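Local coordinates for oligopeptide-binding protein oppA (Lactococcus lactis, PDB 3DRF), which binds oligopeptides in a large cavity as the receptor of the OppABCDF ABC transporter, which takes them up into the cell, at residues A[136-141]-A[486-491]; A[316-321]-A[495-500]; A[33-38]-A[272-277]. One frame throughout, in Å; residues are numbered along the deposited sequence. Where two conformers were deposited one is given.

Interaction 1. Residues A[136-141]-A[486-491]; sequences WTDSLA and SAAAPY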
loop_
_atom_site.group_PDB
_atom_site.type_symbol
_atom_site.label_atom_id
_atom_site.label_comp_id
_atom_site.label_asym_id
_atom_site.label_seq_id
_atom_site.Cartn_x
_atom_site.Cartn_y
_atom_site.Cartn_z
ATOM N N TRP A 136 7.486 -0.022 -10.336
ATOM C CA TRP A 136 7.160 0.305 -11.728
ATOM C C TRP A 136 5.633 0.046 -11.947
ATOM O O TRP A 136 5.039 -0.829 -11.357
ATOM C CB TRP A 136 8.055 -0.512 -12.733
ATOM C CG TRP A 136 7.789 -0.048 -14.185
ATOM C CD1 TRP A 136 7.101 -0.731 -15.097
ATOM C CD2 TRP A 136 8.113 1.240 -14.796
ATOM N NE1 TRP A 136 7.002 0.001 -16.276
ATOM C CE2 TRP A 136 7.577 1.228 -16.089
ATOM C CE3 TRP A 136 8.783 2.396 -14.349
ATOM C CZ2 TRP A 136 7.719 2.305 -16.968
ATOM C CZ3 TRP A 136 8.912 3.449 -15.202
ATOM C CH2 TRP A 136 8.411 3.406 -16.493
ATOM N N THR A 137 5.051 0.847 -12.831
ATOM C CA THR A 137 3.607 0.830 -13.043
ATOM C C THR A 137 3.345 1.550 -14.369
ATOM O O THR A 137 4.112 2.330 -14.787
ATOM C CB THR A 137 2.883 1.546 -11.874
ATOM O OG1 THR A 137 1.540 1.793 -12.321
ATOM C CG2 THR A 137 3.596 2.905 -11.443
ATOM N N ASP A 138 2.240 1.238 -15.025
ATOM C CA ASP A 138 1.912 1.958 -16.256
ATOM C C ASP A 138 1.608 3.447 -16.036
ATOM O O ASP A 138 1.613 4.217 -16.984
ATOM C CB ASP A 138 0.765 1.273 -16.997
ATOM C CG ASP A 138 1.214 0.004 -17.680
ATOM O OD1 ASP A 138 2.081 0.132 -18.562
ATOM O OD2 ASP A 138 0.719 -1.094 -17.333
ATOM N N SER A 139 1.380 3.869 -14.792
ATOM C CA SER A 139 1.184 5.335 -14.565
ATOM C C SER A 139 2.433 6.118 -14.991
ATOM O O SER A 139 2.333 7.193 -15.514
ATOM C CB SER A 139 0.945 5.613 -13.085
ATOM O OG SER A 139 -0.206 4.897 -12.572
ATOM N N LEU A 140 3.611 5.560 -14.748
ATOM C CA LEU A 140 4.893 6.258 -15.047
ATOM C C LEU A 140 5.225 6.322 -16.546
ATOM O O LEU A 140 5.969 7.125 -16.956
ATOM C CB LEU A 140 6.036 5.603 -14.250
ATOM C CG LEU A 140 5.911 5.879 -12.714
ATOM C CD1 LEU A 140 7.031 5.119 -12.010
ATOM C CD2 LEU A 140 6.010 7.387 -12.364
ATOM N N ALA A 141 4.580 5.454 -17.348
ATOM C CA ALA A 141 4.722 5.481 -18.829
ATOM C C ALA A 141 4.169 6.753 -19.498
ATOM O O ALA A 141 4.465 7.074 -20.579
ATOM C CB ALA A 141 4.081 4.228 -19.430
ATOM N N SER A 486 -2.164 -2.552 -12.880
ATOM C CA SER A 486 -1.758 -2.340 -14.292
ATOM C C SER A 486 -0.781 -3.445 -14.744
ATOM O O SER A 486 -0.023 -3.993 -13.992
ATOM C CB SER A 486 -1.193 -0.914 -14.538
ATOM O OG SER A 486 0.066 -0.698 -13.877
ATOM N N ALA A 487 -0.840 -3.702 -16.040
ATOM C CA ALA A 487 -0.111 -4.789 -16.650
ATOM C C ALA A 487 1.403 -4.745 -16.350
ATOM O O ALA A 487 1.989 -5.759 -16.224
ATOM C CB ALA A 487 -0.360 -4.792 -18.159
ATOM N N ALA A 488 1.962 -3.538 -16.275
ATOM C CA ALA A 488 3.413 -3.400 -16.019
ATOM C C ALA A 488 3.838 -3.456 -14.543
ATOM O O ALA A 488 4.990 -3.457 -14.279
ATOM C CB ALA A 488 3.905 -2.075 -16.604
ATOM N N ALA A 489 2.890 -3.524 -13.617
ATOM C CA ALA A 489 3.198 -3.424 -12.193
ATOM C C ALA A 489 3.455 -4.779 -11.514
ATOM O O ALA A 489 2.570 -5.566 -11.468
ATOM C CB ALA A 489 1.971 -2.771 -11.465
ATOM N N PRO A 490 4.598 -4.960 -10.863
ATOM C CA PRO A 490 4.829 -6.156 -10.023
ATOM C C PRO A 490 3.866 -6.230 -8.814
ATOM O O PRO A 490 3.672 -7.240 -8.263
ATOM C CB PRO A 490 6.258 -5.930 -9.493
ATOM C CG PRO A 490 6.939 -5.116 -10.525
ATOM C CD PRO A 490 5.826 -4.138 -11.003
ATOM N N TYR A 491 3.207 -5.116 -8.479
ATOM C CA TYR A 491 2.215 -5.149 -7.391
ATOM C C TYR A 491 0.908 -5.933 -7.742
ATOM O O TYR A 491 0.172 -6.225 -6.887
ATOM C CB TYR A 491 1.842 -3.732 -6.971
ATOM C CG TYR A 491 2.799 -3.063 -5.968
ATOM C CD1 TYR A 491 4.072 -3.541 -5.722
ATOM C CD2 TYR A 491 2.405 -1.915 -5.314
ATOM C CE1 TYR A 491 4.910 -2.900 -4.815
ATOM C CE2 TYR A 491 3.248 -1.277 -4.416
ATOM C CZ TYR A 491 4.490 -1.764 -4.178
ATOM O OH TYR A 491 5.310 -1.092 -3.245
HETATM O O HOH W 1 4.282 -2.091 -8.932
#
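Asp-138 meets Ser-486 and Ala-488 in the polar part of this loop-to-loop contact. The backbone N of Asp-138 donates to Ser-486 OG at 3.1 Å, almost straight at 168°. That hydroxyl also bonds Gln-482 O, in the first turn of the short helix 482-485 that Ser-486 follows. In one of its two deposited conformers, Asp-138 OD2 accepts from Ala-488 N at 2.9 Å. The donor stands above the carboxylate, about 40° out of its plane. This N-H belongs to the third residue of a type I beta turn, 486-489. Thr-137 OG1 accepts from Ser-139 N, making an ST turn, and is also bonded to Asp-483.

A water donates to Trp-136 O at 2.8 Å and accepts from Tyr-491 N. Trp-136 O also takes a CA-H...O contact from Ala-489 CA at 3.3 Å.

Packing centres on Ala-488. Ala-488 CB touches both carboxylate oxygens of Asp-138 and lies 3.7 Å from Trp-136 NE1. Ala-488 O lies at the indole edge, near the ring plane, 3.5 Å from Trp-136 CD1. With CG anti to the backbone N (chi1 -174°), the indole brings CD1 and NE1 to Ala-488.

The indole stacks on His-150 and touches Leu-146 of helix 146-150 and Ala-127 of helix 116-127. Tyr-491 packs on the backbone of the bound peptide. Ala-488 O is bonded to Tyr-312 of strand 311-313, so the contact lies between these two helices and that hairpin strand.

Interaction 2. Residues A[316-321]-A[495-500]; sequences NSINVQ and HFNDSE
Asn-319 and His-495 both hold CG anti to the carbonyl carbon (chi1 -76° and -41°), which sets His-495 CG beside Asn-319 OD1. The side chains cross at about a right angle, but the amide and the imidazole are nearly coplanar. Strand 318-320 is the second strand of a beta hairpin with strand 311-313, entered through a G1 beta bulge at Ser-317 and Ile-318. Here it meets the loop leading into helix 499-508. His-495 ND1 donates to Asn-319 OD1 at 2.9 Å. The oxygen lies in the ring plane, and the donor comes nearly along the C=O axis. Asn-319 ND2 is held by Ala-487 O and Ala-489 O, which fixes the turn of the amide.

Gln-321 reaches the loop with an extended chain. Its OE1 accepts from Asn-497 N at 2.8 Å and 170°, and touches Phe-496 CB. An alanine at Gln-321 would probably leave Asn-497 N without its acceptor and open a gap beside Phe-496. His-495 O, beside Gln-321 CA, is buried without a hydrogen-bond partner. Asp-498 is the N-cap of the helix; its OD2 accepts from Ile-501 N and its OD1 meets Tyr-535 and Lys-533. Asn-497 ND2 donates to Asn-319 O at 2.9 Å and lies 3.6 Å from Ile-318 CG1.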
loop_
_atom_site.group_PDB
_atom_site.type_symbol
_atom_site.label_atom_id
_atom_site.label_comp_id
_atom_site.label_asym_id
_atom_site.label_seq_id
_atom_site.Cartn_x
_atom_site.Cartn_y
_atom_site.Cartn_z
ATOM N N ASN A 316 10.489 -7.377 -20.033
ATOM C CA ASN A 316 9.497 -6.576 -20.737
ATOM C C ASN A 316 8.535 -5.835 -19.834
ATOM O O ASN A 316 7.636 -5.225 -20.311
ATOM C CB ASN A 316 8.718 -7.486 -21.711
ATOM C CG ASN A 316 9.638 -8.086 -22.790
ATOM O OD1 ASN A 316 10.274 -7.369 -23.500
ATOM N ND2 ASN A 316 9.787 -9.368 -22.766
ATOM N N SER A 317 8.756 -5.934 -18.534
ATOM C CA SER A 317 7.909 -5.285 -17.500
ATOM C C SER A 317 6.433 -5.493 -17.749
ATOM O O SER A 317 5.693 -4.593 -17.927
ATOM C CB SER A 317 8.236 -3.782 -17.399
ATOM O OG SER A 317 9.553 -3.634 -16.979
ATOM N N ILE A 318 6.051 -6.747 -17.729
ATOM C CA ILE A 318 4.667 -7.166 -18.033
ATOM C C ILE A 318 4.246 -8.449 -17.281
ATOM O O ILE A 318 4.954 -9.426 -17.232
ATOM C CB ILE A 318 4.485 -7.302 -19.606
ATOM C CG1 ILE A 318 3.030 -7.597 -20.058
ATOM C CG2 ILE A 318 5.396 -8.434 -20.176
ATOM C CD1 ILE A 318 2.864 -7.842 -21.605
ATOM N N ASN A 319 3.033 -8.380 -16.749
ATOM C CA ASN A 319 2.357 -9.566 -16.208
ATOM C C ASN A 319 1.873 -10.445 -17.354
ATOM O O ASN A 319 1.375 -9.987 -18.328
ATOM C CB ASN A 319 1.189 -9.100 -15.293
ATOM C CG ASN A 319 1.699 -8.600 -13.966
ATOM O OD1 ASN A 319 2.147 -9.350 -13.192
ATOM N ND2 ASN A 319 1.622 -7.326 -13.753
ATOM N N VAL A 320 2.145 -11.715 -17.175
ATOM C CA VAL A 320 1.797 -12.735 -18.150
ATOM C C VAL A 320 0.886 -13.790 -17.472
ATOM O O VAL A 320 1.297 -14.504 -16.613
ATOM C CB VAL A 320 3.053 -13.430 -18.711
ATOM C CG1 VAL A 320 2.652 -14.397 -19.843
ATOM C CG2 VAL A 320 4.067 -12.397 -19.316
ATOM N N GLN A 321 -0.358 -13.856 -17.916
ATOM C CA GLN A 321 -1.381 -14.682 -17.251
ATOM C C GLN A 321 -1.393 -16.118 -17.847
ATOM O O GLN A 321 -2.307 -16.492 -18.487
ATOM C CB GLN A 321 -2.757 -13.973 -17.426
ATOM C CG GLN A 321 -3.873 -14.608 -16.539
ATOM C CD GLN A 321 -5.175 -13.824 -16.653
ATOM O OE1 GLN A 321 -5.202 -12.672 -16.878
ATOM N NE2 GLN A 321 -6.265 -14.543 -16.513
ATOM N N HIS A 495 -0.711 -11.728 -11.121
ATOM C CA HIS A 495 -0.214 -11.587 -12.523
ATOM C C HIS A 495 -1.311 -11.848 -13.584
ATOM O O HIS A 495 -1.052 -12.437 -14.590
ATOM C CB HIS A 495 1.013 -12.511 -12.783
ATOM C CG HIS A 495 1.981 -12.537 -11.650
ATOM N ND1 HIS A 495 2.701 -11.430 -11.284
ATOM C CD2 HIS A 495 2.310 -13.507 -10.788
ATOM C CE1 HIS A 495 3.420 -11.710 -10.218
ATOM N NE2 HIS A 495 3.228 -12.978 -9.932
ATOM N N PHE A 496 -2.492 -11.307 -13.336
ATOM C CA PHE A 496 -3.495 -11.274 -14.400
ATOM C C PHE A 496 -3.127 -10.152 -15.387
ATOM O O PHE A 496 -2.457 -9.207 -15.066
ATOM C CB PHE A 496 -4.947 -11.190 -13.871
ATOM C CG PHE A 496 -5.355 -9.830 -13.282
ATOM C CD1 PHE A 496 -5.631 -8.724 -14.104
ATOM C CD2 PHE A 496 -5.452 -9.694 -11.900
ATOM C CE1 PHE A 496 -6.038 -7.503 -13.539
ATOM C CE2 PHE A 496 -5.878 -8.471 -11.357
ATOM C CZ PHE A 496 -6.161 -7.390 -12.179
ATOM N N ASN A 497 -3.573 -10.354 -16.595
ATOM C CA ASN A 497 -3.373 -9.406 -17.692
ATOM C C ASN A 497 -4.545 -9.585 -18.650
ATOM O O ASN A 497 -4.584 -10.504 -19.412
ATOM C CB ASN A 497 -2.027 -9.659 -18.431
ATOM C CG ASN A 497 -1.764 -8.588 -19.480
ATOM O OD1 ASN A 497 -2.644 -8.154 -20.126
ATOM N ND2 ASN A 497 -0.538 -8.183 -19.594
ATOM N N ASP A 498 -5.489 -8.688 -18.540
ATOM C CA ASP A 498 -6.807 -8.867 -19.111
ATOM C C ASP A 498 -7.230 -7.581 -19.826
ATOM O O ASP A 498 -7.179 -6.547 -19.283
ATOM C CB ASP A 498 -7.788 -9.227 -17.950
ATOM C CG ASP A 498 -9.217 -9.483 -18.446
ATOM O OD1 ASP A 498 -9.578 -10.649 -18.614
ATOM O OD2 ASP A 498 -9.948 -8.532 -18.631
ATOM N N SER A 499 -7.615 -7.709 -21.079
ATOM C CA SER A 499 -7.912 -6.493 -21.882
ATOM C C SER A 499 -9.087 -5.690 -21.323
ATOM O O SER A 499 -9.005 -4.521 -21.268
ATOM C CB SER A 499 -8.189 -6.809 -23.355
ATOM O OG SER A 499 -6.998 -7.326 -23.946
ATOM N N GLU A 500 -10.116 -6.358 -20.833
ATOM C CA GLU A 500 -11.267 -5.654 -20.254
ATOM C C GLU A 500 -10.844 -4.836 -19.034
ATOM O O GLU A 500 -11.216 -3.670 -18.892
ATOM C CB GLU A 500 -12.381 -6.640 -19.875
ATOM C CG GLU A 500 -13.592 -6.016 -19.197
ATOM C CD GLU A 500 -14.708 -7.013 -18.973
ATOM O OE1 GLU A 500 -15.415 -7.359 -19.948
ATOM O OE2 GLU A 500 -14.854 -7.456 -17.820
#

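Interaction 3. Residues A[33-38]-A[272-277]; sequences GNLKVA and YDIING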
loop_
_atom_site.group_PDB
_atom_site.type_symbol
_atom_site.label_atom_id
_atom_site.label_comp_id
_atom_site.label_asym_id
_atom_site.label_seq_id
_atom_site.Cartn_x
_atom_site.Cartn_y
_atom_site.Cartn_z
ATOM N N GLY A 33 9.031 17.595 25.768
ATOM C CA GLY A 33 8.963 16.233 26.243
ATOM C C GLY A 33 9.605 15.171 25.363
ATOM O O GLY A 33 10.137 15.461 24.315
ATOM N N ASN A 34 9.509 13.946 25.833
ATOM C CA ASN A 34 10.086 12.784 25.157
ATOM C C ASN A 34 8.988 11.758 24.940
ATOM O O ASN A 34 8.599 11.082 25.826
ATOM C CB ASN A 34 11.252 12.220 25.993
ATOM C CG ASN A 34 12.380 13.274 26.145
ATOM O OD1 ASN A 34 13.054 13.619 25.222
ATOM N ND2 ASN A 34 12.525 13.802 27.319
ATOM N N LEU A 35 8.524 11.693 23.708
ATOM C CA LEU A 35 7.361 10.877 23.357
ATOM C C LEU A 35 7.789 9.464 23.006
ATOM O O LEU A 35 8.809 9.273 22.433
ATOM C CB LEU A 35 6.648 11.536 22.151
ATOM C CG LEU A 35 5.303 10.927 21.689
ATOM C CD1 LEU A 35 4.208 11.372 22.654
ATOM C CD2 LEU A 35 4.982 11.457 20.309
ATOM N N LYS A 36 6.969 8.514 23.367
ATOM C CA LYS A 36 7.229 7.115 23.072
ATOM C C LYS A 36 6.094 6.569 22.205
ATOM O O LYS A 36 4.973 6.525 22.641
ATOM C CB LYS A 36 7.303 6.290 24.370
ATOM C CG LYS A 36 8.578 6.670 25.224
ATOM C CD LYS A 36 8.700 5.708 26.320
ATOM C CE LYS A 36 7.539 6.011 27.173
ATOM N NZ LYS A 36 7.552 5.173 28.470
ATOM N N VAL A 37 6.411 6.144 20.993
ATOM C CA VAL A 37 5.442 5.634 20.034
ATOM C C VAL A 37 5.846 4.237 19.592
ATOM O O VAL A 37 6.982 3.927 19.497
ATOM C CB VAL A 37 5.386 6.572 18.766
ATOM C CG1 VAL A 37 4.190 6.218 17.868
ATOM C CG2 VAL A 37 5.271 8.039 19.166
ATOM N N ALA A 38 4.858 3.405 19.311
ATOM C CA ALA A 38 5.064 2.116 18.666
ATOM C C ALA A 38 4.126 1.894 17.472
ATOM O O ALA A 38 3.078 2.453 17.372
ATOM C CB ALA A 38 4.943 0.932 19.700
ATOM N N TYR A 272 4.272 2.804 26.058
ATOM C CA TYR A 272 4.095 3.695 24.897
ATOM C C TYR A 272 3.015 4.719 25.158
ATOM O O TYR A 272 2.013 4.386 25.736
ATOM C CB TYR A 272 3.783 2.877 23.632
ATOM C CG TYR A 272 4.890 1.879 23.331
ATOM C CD1 TYR A 272 6.171 2.318 22.971
ATOM C CD2 TYR A 272 4.686 0.514 23.394
ATOM C CE1 TYR A 272 7.150 1.446 22.705
ATOM C CE2 TYR A 272 5.708 -0.358 23.134
ATOM C CZ TYR A 272 6.931 0.108 22.783
ATOM O OH TYR A 272 7.969 -0.740 22.522
ATOM N N ASP A 273 3.212 5.926 24.695
ATOM C CA ASP A 273 2.194 6.961 24.693
ATOM C C ASP A 273 1.156 6.744 23.610
ATOM O O ASP A 273 0.014 7.076 23.778
ATOM C CB ASP A 273 2.810 8.353 24.510
ATOM C CG ASP A 273 3.756 8.726 25.621
ATOM O OD1 ASP A 273 3.272 8.752 26.761
ATOM O OD2 ASP A 273 4.912 9.009 25.386
ATOM N N ILE A 274 1.591 6.210 22.479
ATOM C CA ILE A 274 0.732 6.012 21.283
ATOM C C ILE A 274 1.138 4.678 20.691
ATOM O O ILE A 274 2.298 4.418 20.608
ATOM C CB ILE A 274 1.016 7.127 20.266
ATOM C CG1 ILE A 274 0.698 8.535 20.843
ATOM C CG2 ILE A 274 0.269 6.866 18.953
ATOM C CD1 ILE A 274 1.073 9.660 19.948
ATOM N N ILE A 275 0.172 3.860 20.253
ATOM C CA ILE A 275 0.433 2.711 19.375
ATOM C C ILE A 275 -0.446 2.764 18.129
ATOM O O ILE A 275 -1.622 2.868 18.214
ATOM C CB ILE A 275 0.221 1.332 20.094
ATOM C CG1 ILE A 275 1.016 1.255 21.438
ATOM C CG2 ILE A 275 0.602 0.216 19.127
ATOM C CD1 ILE A 275 0.834 -0.030 22.179
ATOM N N ASN A 276 0.217 2.747 16.984
ATOM C CA ASN A 276 -0.445 2.739 15.664
ATOM C C ASN A 276 -0.489 1.335 15.091
ATOM O O ASN A 276 0.330 0.520 15.400
ATOM C CB ASN A 276 0.296 3.715 14.719
ATOM C CG ASN A 276 0.070 5.163 15.133
ATOM O OD1 ASN A 276 -1.054 5.579 15.279
ATOM N ND2 ASN A 276 1.147 5.893 15.353
ATOM N N GLY A 277 -1.469 1.102 14.248
ATOM C CA GLY A 277 -1.618 -0.180 13.558
ATOM C C GLY A 277 -2.221 -1.332 14.330
ATOM O O GLY A 277 -2.120 -2.434 13.923
#
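Ala-38 and Tyr-272 form the apolar centre. The methyl CB of Ala-38 sits 3.5 Å from the centroid of the Tyr-272 ring, only 1° off the ring normal. This is a CH-pi contact over the middle of one face. The setting is a parallel strand pair: strand 274-276 is an outermost strand of a five-stranded mixed sheet and lies beside strand 34-40. With Tyr-272 CG anti to the carbonyl carbon (chi1 -58°), the ring lies flat against Ala-38 CB. The phenol OH goes on to Glu-256.

Ala-38 CB also touches Ile-275 CG1, on the sheet face shared by these two residues. On the other face, Val-37 CG1 packs against Ile-274 CB at 4.1 Å. Leu-35 adds to the apolar packing with CD2 near Ile-274 CD1.

The backbones carry the parallel ladder. Ala-38 N donates to Ile-274 O at 3.0 Å, and Asn-276 N donates to Ala-38 O at 2.9 Å. Val-37 CA and Ile-275 CA add CA-H...O contacts to the same two carbonyls.

The start of the ladder is polar. Lys-36 O accepts from Asp-273 N at 2.8 Å and, weakly, from Ile-274 N. Asp-273 OD1 forms a salt bridge with Arg-551 NE. Lys-36 NZ is bonded to Ser-270 O. Asp-273 OD2 accepts from Lys-36 N at 2.9 Å with its anti lone pair, the one away from OD1.

Interactions 1 and 2 are neighbours, with centres 10 Å apart. They share the chain region just before helix 499-508. Asn-319 joins them through its backbone as well, since its N meets Ala-487 O. Loop 136-141, the hairpin of strands 311-313 and 318-320, and the loop 486-498 thus form one connected patch on one side of the chain's centre. Interaction 3 lies on the opposite side, with centres about 36 Å from interaction 1 and 42 Å from interaction 2. There the N-terminal strand 34-40 pairs with the outermost strand 274-276 of the five-stranded sheet. Interaction 3 closes before interaction 2 opens, but its segments alternate with those of interaction 1.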